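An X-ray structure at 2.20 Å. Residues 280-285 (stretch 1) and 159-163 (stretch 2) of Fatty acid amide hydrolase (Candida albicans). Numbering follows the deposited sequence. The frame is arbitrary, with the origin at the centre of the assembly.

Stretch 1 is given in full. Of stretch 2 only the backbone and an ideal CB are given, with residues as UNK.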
ATOM      1  N   LYS A 280      11.783  -6.360  -3.801  1.00 26.36           N
ATOM      2  CA  LYS A 280      12.735  -6.647  -2.733  1.00 28.95           C
ATOM      3  C   LYS A 280      14.010  -7.309  -3.267  1.00 27.37           C
ATOM      4  O   LYS A 280      13.952  -8.273  -4.033  1.00 26.69           O
ATOM      5  CB  LYS A 280      12.070  -7.538  -1.677  1.00 26.08           C
ATOM      6  CG  LYS A 280      12.990  -7.925  -0.538  1.00 37.86           C
ATOM      7  CD  LYS A 280      12.303  -8.843   0.467  1.00 44.52           C
ATOM      8  CE  LYS A 280      13.307  -9.410   1.469  1.00 46.12           C
ATOM      9  NZ  LYS A 280      12.556 -10.199   2.481  1.00 50.24           N
ATOM     10  N   GLY A 281      15.165  -6.796  -2.850  1.00 24.71           N
ATOM     11  CA  GLY A 281      16.427  -7.443  -3.159  1.00 25.72           C
ATOM     12  C   GLY A 281      17.142  -6.893  -4.380  1.00 26.77           C
ATOM     13  O   GLY A 281      17.209  -7.554  -5.416  1.00 25.59           O
ATOM     14  N   GLY A 282      17.667  -5.681  -4.272  1.00 23.95           N
ATOM     15  CA  GLY A 282      18.378  -5.047  -5.367  1.00 26.58           C
ATOM     16  C   GLY A 282      19.093  -3.812  -4.861  1.00 26.88           C
ATOM     17  O   GLY A 282      19.069  -3.501  -3.667  1.00 28.18           O
ATOM     18  N   VAL A 283      19.739  -3.112  -5.790  1.00 22.22           N
ATOM     19  CA  VAL A 283      20.502  -1.905  -5.484  1.00 27.85           C
ATOM     20  C   VAL A 283      19.828  -0.715  -6.158  1.00 31.94           C
ATOM     21  O   VAL A 283      19.541  -0.751  -7.365  1.00 25.98           O
ATOM     22  CB  VAL A 283      21.972  -2.029  -5.939  1.00 29.42           C
ATOM     23  CG1 VAL A 283      22.671  -0.681  -5.849  1.00 23.87           C
ATOM     24  CG2 VAL A 283      22.696  -3.032  -5.089  1.00 25.83           C
ATOM     25  N   SER A 284      19.588   0.338  -5.381  1.00 27.63           N
ATOM     26  CA  SER A 284      19.024   1.595  -5.865  1.00 24.01           C
ATOM     27  C   SER A 284      19.135   2.582  -4.720  1.00 27.43           C
ATOM     28  O   SER A 284      19.510   2.217  -3.603  1.00 27.17           O
ATOM     29  CB  SER A 284      17.564   1.447  -6.316  1.00 29.30           C
ATOM     30  OG  SER A 284      16.662   1.703  -5.240  1.00 28.28           O
ATOM     31  N   SER A 285      18.799   3.836  -4.996  1.00 23.29           N
ATOM     32  CA  SER A 285      18.775   4.838  -3.940  1.00 25.09           C
ATOM     33  C   SER A 285      17.405   4.962  -3.252  1.00 25.14           C
ATOM     34  O   SER A 285      17.191   5.905  -2.482  1.00 24.47           O
ATOM     35  CB  SER A 285      19.216   6.188  -4.503  1.00 23.21           C
ATOM     36  OG  SER A 285      18.154   6.781  -5.226  1.00 29.48           O
ATOM     37  N   UNK A 159      20.161  -5.436 -14.422  1.00 23.33           N
ATOM     38  CA  UNK A 159      21.327  -5.691 -13.574  1.00 26.94           C
ATOM     39  C   UNK A 159      21.062  -5.380 -12.097  1.00 25.53           C
ATOM     40  O   UNK A 159      21.531  -6.109 -11.215  1.00 24.41           O
ATOM     41  CB  UNK A 159      22.515  -4.863 -14.067  1.00 26.94           C
ATOM     42  N   UNK A 160      20.350  -4.291 -11.802  1.00 25.28           N
ATOM     43  CA  UNK A 160      20.238  -3.837 -10.413  1.00 27.87           C
ATOM     44  C   UNK A 160      19.577  -4.861  -9.483  1.00 26.24           C
ATOM     45  O   UNK A 160      19.685  -4.718  -8.260  1.00 25.41           O
ATOM     46  CB  UNK A 160      19.444  -2.530 -10.368  1.00 27.87           C
ATOM     47  N   UNK A 161      18.921  -5.886 -10.013  1.00 22.19           N
ATOM     48  CA  UNK A 161      18.337  -6.916  -9.153  1.00 26.54           C
ATOM     49  C   UNK A 161      19.402  -7.866  -8.631  1.00 25.53           C
ATOM     50  O   UNK A 161      20.234  -8.348  -9.400  1.00 23.94           O
ATOM     51  CB  UNK A 161      17.264  -7.701  -9.911  1.00 26.54           C
ATOM     52  N   UNK A 162      19.359  -8.141  -7.329  1.00 24.67           N
ATOM     53  CA  UNK A 162      20.281  -9.098  -6.722  1.00 27.46           C
ATOM     54  C   UNK A 162      20.322 -10.386  -7.530  1.00 24.24           C
ATOM     55  O   UNK A 162      19.285 -11.006  -7.785  1.00 25.00           O
ATOM     56  CB  UNK A 162      19.878  -9.393  -5.276  1.00 27.46           C
ATOM     57  N   UNK A 163      21.520 -10.785  -7.922  1.00 22.57           N
ATOM     58  CA  UNK A 163      21.758 -12.098  -8.498  1.00 23.92           C
ATOM     59  C   UNK A 163      22.764 -12.802  -7.602  1.00 25.81           C
ATOM     60  O   UNK A 163      23.836 -12.250  -7.316  1.00 24.61           O
ATOM     61  CB  UNK A 163      22.257 -12.004  -9.941  1.00 23.92           C
TER

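The two segments meet through their backbones at a single bridge, with the CA of Gly-282 set 4.2 Å from the CA of position 161. Two main-chain hydrogen bonds hold it: the N of Val-283 donates to the carbonyl O of position 160 at 2.9 Å, and the N of position 162 donates to the O of Gly-281, also at 2.9 Å. Because these bonds use only backbone atoms, they place little demand on side chains in the second stretch, except that proline is unsuited at 162, where it would lose the bond to the O of Gly-281. The side chains must be judged by where their CA-to-CB bonds point.

Position 159 lies before the bridge. Its CB points sideways and has nothing of stretch 1 within 5.5 Å, so the contact leaves the choice open, and small, polar or long side chains would all be admissible. The deposited residue is Glu-159. Its end comes nearer than its CB would suggest, but OE1 of Glu-159 still lies 6.1 Å from CB of Val-283, and both carboxylate oxygens are hydrogen-bonded elsewhere in the structure.

At position 160 the CB again points sideways, yet it sits 3.5 Å from the O of Val-283. That carbonyl is an acceptor within reach of a side chain that turns back along stretch 1, and Ser-284 lies next to it. A side chain carrying a donor would therefore suit, such as an amide, a hydroxyl or a longer basic group; an aliphatic chain could cover the surface but would offer the oxygen nothing. The residue is Gln-160, with chi1 at 63° (p). As modelled, OE1 of Gln-160 lies 2.9 Å from O of Val-283, two acceptors face to face; the amide is probably turned over, and with it turned back this may be a hydrogen bond.

Position 161 is paired with Gly-282, but its CB points away, 4.5 Å from the O of Gly-281. Stretch 1 consequently asks little of the side chain here, and hydrophobic or polar types of various lengths would fit. The residue is Met-161, present as selenomethionine. With chi1 at -62° (m), its side chain adds little to the contact.

At position 162 the CB points sideways and lies a tight 3.2 Å from the O of Gly-281. The neighbouring surface is the bare backbone of two glycines, which leaves room for a compact side chain to lie along it. Small or medium polar residues such as Ser, Asn or Asp would suit, and a short aliphatic one is conceivable. The residue is Asn-162, whose chi1 of -80° (m) and chi2 of -8° bring OD1 of Asn-162 to 3.7 Å from CA of Gly-282.

Position 163 turns its CB away, with no atom of stretch 1 within 5.5 Å, so stretch 1 sets no limit, and polar, aliphatic or aromatic side chains of any size would do. It is Tyr-163, whose side chain makes no contact with stretch 1.

Stretch 2 (159-163) EQMNY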
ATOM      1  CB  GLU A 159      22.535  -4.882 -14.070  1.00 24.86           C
ATOM      2  CG  GLU A 159      23.875  -5.255 -13.394  1.00 27.51           C
ATOM      3  CD  GLU A 159      24.079  -4.618 -11.996  1.00 30.78           C
ATOM      4  OE1 GLU A 159      23.325  -3.681 -11.626  1.00 30.52           O
ATOM      5  OE2 GLU A 159      24.990  -5.067 -11.259  1.00 29.05           O
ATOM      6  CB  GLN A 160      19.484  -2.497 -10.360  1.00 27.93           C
ATOM      7  CG  GLN A 160      18.031  -2.567 -10.853  1.00 28.59           C
ATOM      8  CD  GLN A 160      17.055  -2.630  -9.710  1.00 36.12           C
ATOM      9  OE1 GLN A 160      17.351  -2.161  -8.601  1.00 35.79           O
ATOM     10  NE2 GLN A 160      15.870  -3.184  -9.966  1.00 39.47           N
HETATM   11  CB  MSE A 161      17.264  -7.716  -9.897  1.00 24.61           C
HETATM   12  CG  MSE A 161      16.088  -6.890 -10.354  1.00 30.90           C
HETATM   13 SE   MSE A 161      14.753  -7.950 -11.342  1.00 63.83          SE
HETATM   14  CE  MSE A 161      15.802  -8.203 -12.939  1.00 28.79           C
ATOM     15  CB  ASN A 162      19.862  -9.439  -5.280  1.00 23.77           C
ATOM     16  CG  ASN A 162      20.277  -8.387  -4.276  1.00 27.68           C
ATOM     17  OD1 ASN A 162      21.015  -7.459  -4.608  1.00 25.24           O
ATOM     18  ND2 ASN A 162      19.816  -8.535  -3.032  1.00 27.44           N
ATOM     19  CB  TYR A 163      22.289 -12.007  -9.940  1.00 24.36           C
ATOM     20  CG  TYR A 163      22.181 -13.313 -10.707  1.00 26.57           C
ATOM     21  CD1 TYR A 163      23.083 -14.342 -10.485  1.00 24.00           C
ATOM     22  CD2 TYR A 163      21.168 -13.515 -11.647  1.00 25.71           C
ATOM     23  CE1 TYR A 163      22.992 -15.530 -11.182  1.00 29.70           C
ATOM     24  CE2 TYR A 163      21.061 -14.708 -12.346  1.00 26.79           C
ATOM     25  CZ  TYR A 163      21.985 -15.708 -12.110  1.00 30.53           C
ATOM     26  OH  TYR A 163      21.896 -16.900 -12.782  1.00 30.05           O
TER
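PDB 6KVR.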